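Local coordinates for salmonella typhimurium DB7155 bacteriophage DET7 tailspike (Bacteriophage, PDB 2V5I), which binds the O-antigen on the Salmonella cell surface and hydrolyses it, serving the phage as its receptor-binding tailspike, at the interface of chains A and B. Coordinates in Å, arbitrary orientation; residue numbers count along the deposited sequence, not the author numbering. Chains: chain A/B, Salmonella typhimurium DB7155 bacteriophage DET7 tailspike.

The three contacts follow one another along the C-terminal, intertwined part of the tailspike, in the order contact 2, contact 1, contact 3. Their C-alpha centres are about 20 Å apart between contacts 1 and 2, 14 Å between contacts 1 and 3, and 34 Å between contacts 2 and 3. Contacts 1 and 3 share strand 531-537 of chain B, which gives B:Ser533 to one and its neighbour B:Met532 to the other. Contact 2 pairs the loop before strand 453-460 of chain A with the end of that strand in chain B. Salt bridge and water, then polar backbone recognition, then apolar packing join the subunits in succession.

Contact 1: the interface of chains A and B. Residues chain A 506, 513; chain B 524-527, 533.
A:Arg506 reaches across to B:Leu527 and B:Glu524, and its side chain runs outward from CB. CG stands anti to the backbone N (chi1 -165°), and a bend at chi3 swings the guanidinium toward chain B. CD passes B:Leu527 CD2 at 4.1 Å. NE turns back within its own chain and forms a salt bridge with A:Glu513 OE2 at 2.8 Å, using the syn lone pair of that oxygen. CZ lies under B:Leu527, whose CB sits over the centre of one guanidinium face, 3.6 Å above the plane; the two side chains cross at about a right angle. At the tip, NH2 sends an almost straight bond (175° at the hydrogen) to the backbone oxygen B:Glu524 O at 2.9 Å, and a longer, bent one to A:Glu513 OE1 at 3.2 Å, from above the carboxylate plane. That OE1 also accepts from the backbone B:Leu527 N, 3.2 Å away, and both donors come from the same face. Arginine and glutamate therefore fix each other's rotation while each holds a backbone group of the partner. Within chain B, B:Ser533 OG donates to B:Gly525 O at 2.9 Å. Strand 512-515 of chain A pairs antiparallel with strand 531-537 of chain B, with 3-10 turns 506-508 and 523-525 meeting beside this sheet.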
loop_
_atom_site.group_PDB
_atom_site.type_symbol
_atom_site.label_atom_id
_atom_site.label_comp_id
_atom_site.label_asym_id
_atom_site.label_seq_id
_atom_site.Cartn_x
_atom_site.Cartn_y
_atom_site.Cartn_z
ATOM N N ARG A 506 -41.541 11.479 20.370
ATOM C CA ARG A 506 -41.108 12.837 20.744
ATOM C C ARG A 506 -41.748 13.197 22.100
ATOM O O ARG A 506 -42.916 12.843 22.382
ATOM C CB ARG A 506 -41.561 13.849 19.713
ATOM C CG ARG A 506 -40.827 15.198 19.860
ATOM C CD ARG A 506 -41.347 16.318 18.978
ATOM N NE ARG A 506 -42.769 16.419 19.145
ATOM C CZ ARG A 506 -43.353 17.054 20.156
ATOM N NH1 ARG A 506 -42.640 17.789 21.002
ATOM N NH2 ARG A 506 -44.660 17.031 20.257
ATOM N N GLU A 513 -46.632 11.137 15.818
ATOM C CA GLU A 513 -47.178 12.337 15.254
ATOM C C GLU A 513 -47.163 12.179 13.744
ATOM O O GLU A 513 -46.101 12.024 13.144
ATOM C CB GLU A 513 -46.342 13.550 15.671
ATOM C CG GLU A 513 -46.507 13.940 17.104
ATOM C CD GLU A 513 -45.395 14.848 17.568
ATOM O OE1 GLU A 513 -45.552 16.054 17.386
ATOM O OE2 GLU A 513 -44.332 14.339 18.036
ATOM N N GLU B 524 -48.611 19.890 24.477
ATOM C CA GLU B 524 -47.238 19.780 23.960
ATOM C C GLU B 524 -47.016 18.446 23.203
ATOM O O GLU B 524 -45.984 18.272 22.559
ATOM C CB GLU B 524 -46.174 19.776 25.089
ATOM C CG GLU B 524 -46.189 20.830 26.120
ATOM C CD GLU B 524 -47.086 20.450 27.309
ATOM O OE1 GLU B 524 -48.273 20.603 27.107
ATOM O OE2 GLU B 524 -46.623 20.021 28.413
ATOM N N GLY B 525 -47.922 17.474 23.341
ATOM C CA GLY B 525 -47.852 16.257 22.566
ATOM C C GLY B 525 -48.006 16.342 21.063
ATOM O O GLY B 525 -47.874 15.326 20.385
ATOM N N VAL B 526 -48.327 17.522 20.532
ATOM C CA VAL B 526 -48.246 17.746 19.109
ATOM C C VAL B 526 -47.462 19.049 18.837
ATOM O O VAL B 526 -47.663 20.043 19.518
ATOM C CB VAL B 526 -49.672 17.774 18.445
ATOM C CG1 VAL B 526 -50.468 18.996 18.809
ATOM C CG2 VAL B 526 -49.570 17.590 17.028
ATOM N N LEU B 527 -46.578 19.004 17.861
ATOM C CA LEU B 527 -45.646 20.114 17.573
ATOM C C LEU B 527 -45.990 20.910 16.305
ATOM O O LEU B 527 -46.265 22.085 16.390
ATOM C CB LEU B 527 -44.218 19.592 17.511
ATOM C CG LEU B 527 -43.136 20.630 17.220
ATOM C CD1 LEU B 527 -43.046 21.618 18.392
ATOM C CD2 LEU B 527 -41.807 19.911 17.014
ATOM N N SER B 533 -51.558 13.524 16.729
ATOM C CA SER B 533 -51.098 12.462 17.644
ATOM C C SER B 533 -52.307 11.775 18.266
ATOM O O SER B 533 -53.306 12.435 18.627
ATOM C CB SER B 533 -50.336 13.087 18.792
ATOM O OG SER B 533 -49.209 13.760 18.298
#

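Contact 2: the interface of chains A and B. Residues chain A 451-452, 476; chain B 460, 462.
This is a subunit interface of the homotrimeric tailspike, a member of the phage P22 tailspike family, where B:Lys462 and B:Ile460 clasp the loop at A:Ser451 and A:Asp452 and join neighbouring chains of the intertwined region. B:Lys462 runs fully extended over the chain A backbone, CG opposite the main-chain nitrogen (chi1 175°), and this length carries its ammonium to the aspartate. NZ forms a salt bridge with A:Asp452 OD1 at 2.8 Å, approaching on the syn lone pair of the carboxylate oxygen. Water 2 closes the other side of the pair, 3.1 Å from B:Lys462 NZ and 2.9 Å from A:Asp452 OD2, so both carboxylate oxygens are engaged. The aliphatic stem is supported from chain A: the CD2 methyl of A:Leu476 lies 4.1 Å from B:Lys462 CD, the two side chains crossing obliquely. At the root of the lysine, water 1 links backbone to backbone, 2.9 Å from B:Lys462 N and 2.7 Å from A:Ser451 O. B:Ile460 packs against the same loop with its two branches parted. CG2 touches A:Ser451 O at 3.3 Å, while CD1, at the end of the longer branch, reaches A:Leu476 N at 3.4 Å, wedged between the loop and the end of strand 470-476.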
loop_
_atom_site.group_PDB
_atom_site.type_symbol
_atom_site.label_atom_id
_atom_site.label_comp_id
_atom_site.label_asym_id
_atom_site.label_seq_id
_atom_site.Cartn_x
_atom_site.Cartn_y
_atom_site.Cartn_z
ATOM N N SER A 451 -23.363 15.869 19.403
ATOM C CA SER A 451 -24.609 16.253 18.712
ATOM C C SER A 451 -25.831 15.749 19.492
ATOM O O SER A 451 -25.756 14.733 20.189
ATOM C CB SER A 451 -24.602 15.587 17.326
ATOM O OG SER A 451 -24.637 14.180 17.466
ATOM N N ASP A 452 -26.954 16.451 19.335
ATOM C CA ASP A 452 -28.230 15.987 19.880
ATOM C C ASP A 452 -28.922 14.999 18.939
ATOM O O ASP A 452 -29.968 14.446 19.304
ATOM C CB ASP A 452 -29.173 17.172 20.138
ATOM C CG ASP A 452 -28.742 18.051 21.324
ATOM O OD1 ASP A 452 -27.915 17.639 22.165
ATOM O OD2 ASP A 452 -29.277 19.185 21.410
ATOM N N LEU A 476 -32.241 13.201 20.715
ATOM C CA LEU A 476 -32.419 12.930 22.134
ATOM C C LEU A 476 -33.622 13.654 22.734
ATOM O O LEU A 476 -33.975 14.763 22.288
ATOM C CB LEU A 476 -31.128 13.181 22.904
ATOM C CG LEU A 476 -30.569 14.561 23.063
ATOM C CD1 LEU A 476 -31.365 15.432 24.069
ATOM C CD2 LEU A 476 -29.089 14.455 23.518
ATOM N N ILE B 460 -26.814 8.107 19.529
ATOM C CA ILE B 460 -26.428 9.477 19.814
ATOM C C ILE B 460 -25.485 9.422 21.009
ATOM O O ILE B 460 -25.934 9.213 22.149
ATOM C CB ILE B 460 -27.673 10.353 20.206
ATOM C CG1 ILE B 460 -28.745 10.276 19.120
ATOM C CG2 ILE B 460 -27.234 11.803 20.405
ATOM C CD1 ILE B 460 -30.096 10.886 19.454
ATOM N N LYS B 462 -23.864 11.465 22.903
ATOM C CA LYS B 462 -24.168 12.392 24.041
ATOM C C LYS B 462 -25.265 11.827 24.918
ATOM O O LYS B 462 -25.251 11.993 26.155
ATOM C CB LYS B 462 -24.595 13.743 23.491
ATOM C CG LYS B 462 -25.055 14.774 24.555
ATOM C CD LYS B 462 -25.358 16.083 23.846
ATOM C CE LYS B 462 -26.029 17.067 24.818
ATOM N NZ LYS B 462 -26.170 18.429 24.227
HETATM O O HOH W 1 -23.786 12.837 20.388
HETATM O O HOH W 2 -28.520 20.471 23.850
#

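Contact 3: the interface of chains A and B. Residues chain A 541, 557-558; chain B 532, 545, 555-557.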
loop_
_atom_site.group_PDB
_atom_site.type_symbol
_atom_site.label_atom_id
_atom_site.label_comp_id
_atom_site.label_asym_id
_atom_site.label_seq_id
_atom_site.Cartn_x
_atom_site.Cartn_y
_atom_site.Cartn_z
ATOM N N LEU A 541 -61.822 15.662 10.955
ATOM C CA LEU A 541 -60.862 14.701 10.401
ATOM C C LEU A 541 -61.570 13.707 9.505
ATOM O O LEU A 541 -62.511 13.030 9.930
ATOM C CB LEU A 541 -60.156 13.967 11.529
ATOM C CG LEU A 541 -58.996 13.086 11.110
ATOM C CD1 LEU A 541 -57.827 13.924 10.542
ATOM C CD2 LEU A 541 -58.509 12.182 12.282
ATOM N N LEU A 557 -64.132 10.769 10.300
ATOM C CA LEU A 557 -63.648 10.052 11.515
ATOM C C LEU A 557 -63.975 10.762 12.815
ATOM O O LEU A 557 -64.065 10.129 13.856
ATOM C CB LEU A 557 -62.150 9.809 11.452
ATOM C CG LEU A 557 -61.572 9.065 10.228
ATOM C CD1 LEU A 557 -60.136 8.588 10.498
ATOM C CD2 LEU A 557 -62.446 7.891 9.861
ATOM N N SER A 558 -64.068 12.094 12.761
ATOM C CA SER A 558 -64.453 12.843 13.965
ATOM C C SER A 558 -65.940 13.076 13.991
ATOM O O SER A 558 -66.639 12.779 13.029
ATOM C CB SER A 558 -63.654 14.115 14.037
ATOM O OG SER A 558 -63.869 14.929 12.913
ATOM N N MET B 532 -51.035 15.204 13.645
ATOM C CA MET B 532 -51.997 14.551 14.567
ATOM C C MET B 532 -51.292 13.518 15.422
ATOM O O MET B 532 -50.514 12.747 14.908
ATOM C CB MET B 532 -53.043 13.810 13.709
ATOM C CG MET B 532 -53.981 12.999 14.483
ATOM S SD MET B 532 -55.021 12.013 13.381
ATOM C CE MET B 532 -53.945 10.588 13.123
ATOM N N ILE B 545 -54.641 17.445 17.496
ATOM C CA ILE B 545 -54.305 17.942 16.180
ATOM C C ILE B 545 -53.892 19.419 16.291
ATOM O O ILE B 545 -54.582 20.196 16.941
ATOM C CB ILE B 545 -55.505 17.836 15.232
ATOM C CG1 ILE B 545 -55.775 16.358 14.959
ATOM C CG2 ILE B 545 -55.254 18.598 13.921
ATOM C CD1 ILE B 545 -57.021 16.043 14.263
ATOM N N MET B 555 -60.132 15.811 19.050
ATOM C CA MET B 555 -61.247 15.176 18.362
ATOM C C MET B 555 -61.397 13.716 18.751
ATOM O O MET B 555 -60.444 12.922 18.656
ATOM C CB MET B 555 -61.010 15.213 16.839
ATOM C CG MET B 555 -60.802 16.596 16.287
ATOM S SD MET B 555 -60.876 16.663 14.490
ATOM C CE MET B 555 -60.152 18.267 14.158
ATOM N N LYS B 556 -62.604 13.345 19.163
ATOM C CA LYS B 556 -62.921 11.964 19.471
ATOM C C LYS B 556 -63.220 11.182 18.219
ATOM O O LYS B 556 -64.076 11.580 17.435
ATOM C CB LYS B 556 -64.094 11.893 20.402
ATOM C CG LYS B 556 -64.351 10.559 20.958
ATOM C CD LYS B 556 -65.517 10.616 21.898
ATOM C CE LYS B 556 -65.836 9.297 22.481
ATOM N NZ LYS B 556 -67.151 9.407 23.186
ATOM N N LEU B 557 -62.515 10.065 18.045
ATOM C CA LEU B 557 -62.586 9.259 16.792
ATOM C C LEU B 557 -63.423 8.000 16.922
ATOM O O LEU B 557 -63.943 7.503 15.935
ATOM C CB LEU B 557 -61.200 8.878 16.302
ATOM C CG LEU B 557 -60.167 10.000 16.058
ATOM C CD1 LEU B 557 -58.977 9.486 15.231
ATOM C CD2 LEU B 557 -60.813 11.172 15.362
#
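The flat group that meets B:Leu557 is a peptide, the one joining A:Leu557 to A:Ser558 near the C-terminal tip of this P22-family tailspike trimer. The CD2 methyl of B:Leu557 lies over one face at its oxygen end, 3.7 Å from A:Leu557 O, with B:Leu557 CB on the same side but past the oxygen. Past the oxygen end of the peptide stands the matching carbonyl of the partner chain, A:Leu557 O and B:Leu557 O being 3.4 Å apart; this is a contact of two acceptors, and equivalent residues probably gather here about the trimer axis. Beside this, A:Leu541 inserts its CD2 methyl among chain B side chains. B:Met532, bent at chi3 (85°), brings its thioether SD to 3.7 Å from A:Leu541 CD2, and the two side chains cross at about a right angle. B:Leu557 covers the same methyl with its own CD2 at 4.0 Å. The other branch of A:Leu541 points toward B:Ile545, with the two CD1 methyls 4.4 Å apart. B:Met555 stretches out extended, and its SD settles 3.8 Å from A:Ser558 CB. The serine hydroxyl is held from within its own chain: A:Leu541 N donates to A:Ser558 OG at 2.9 Å. A chi1 of 60° sets OG between the backbone N and the carbonyl carbon, turned to that amide, and the bond ties the C-terminal segment to the start of strand 540-546.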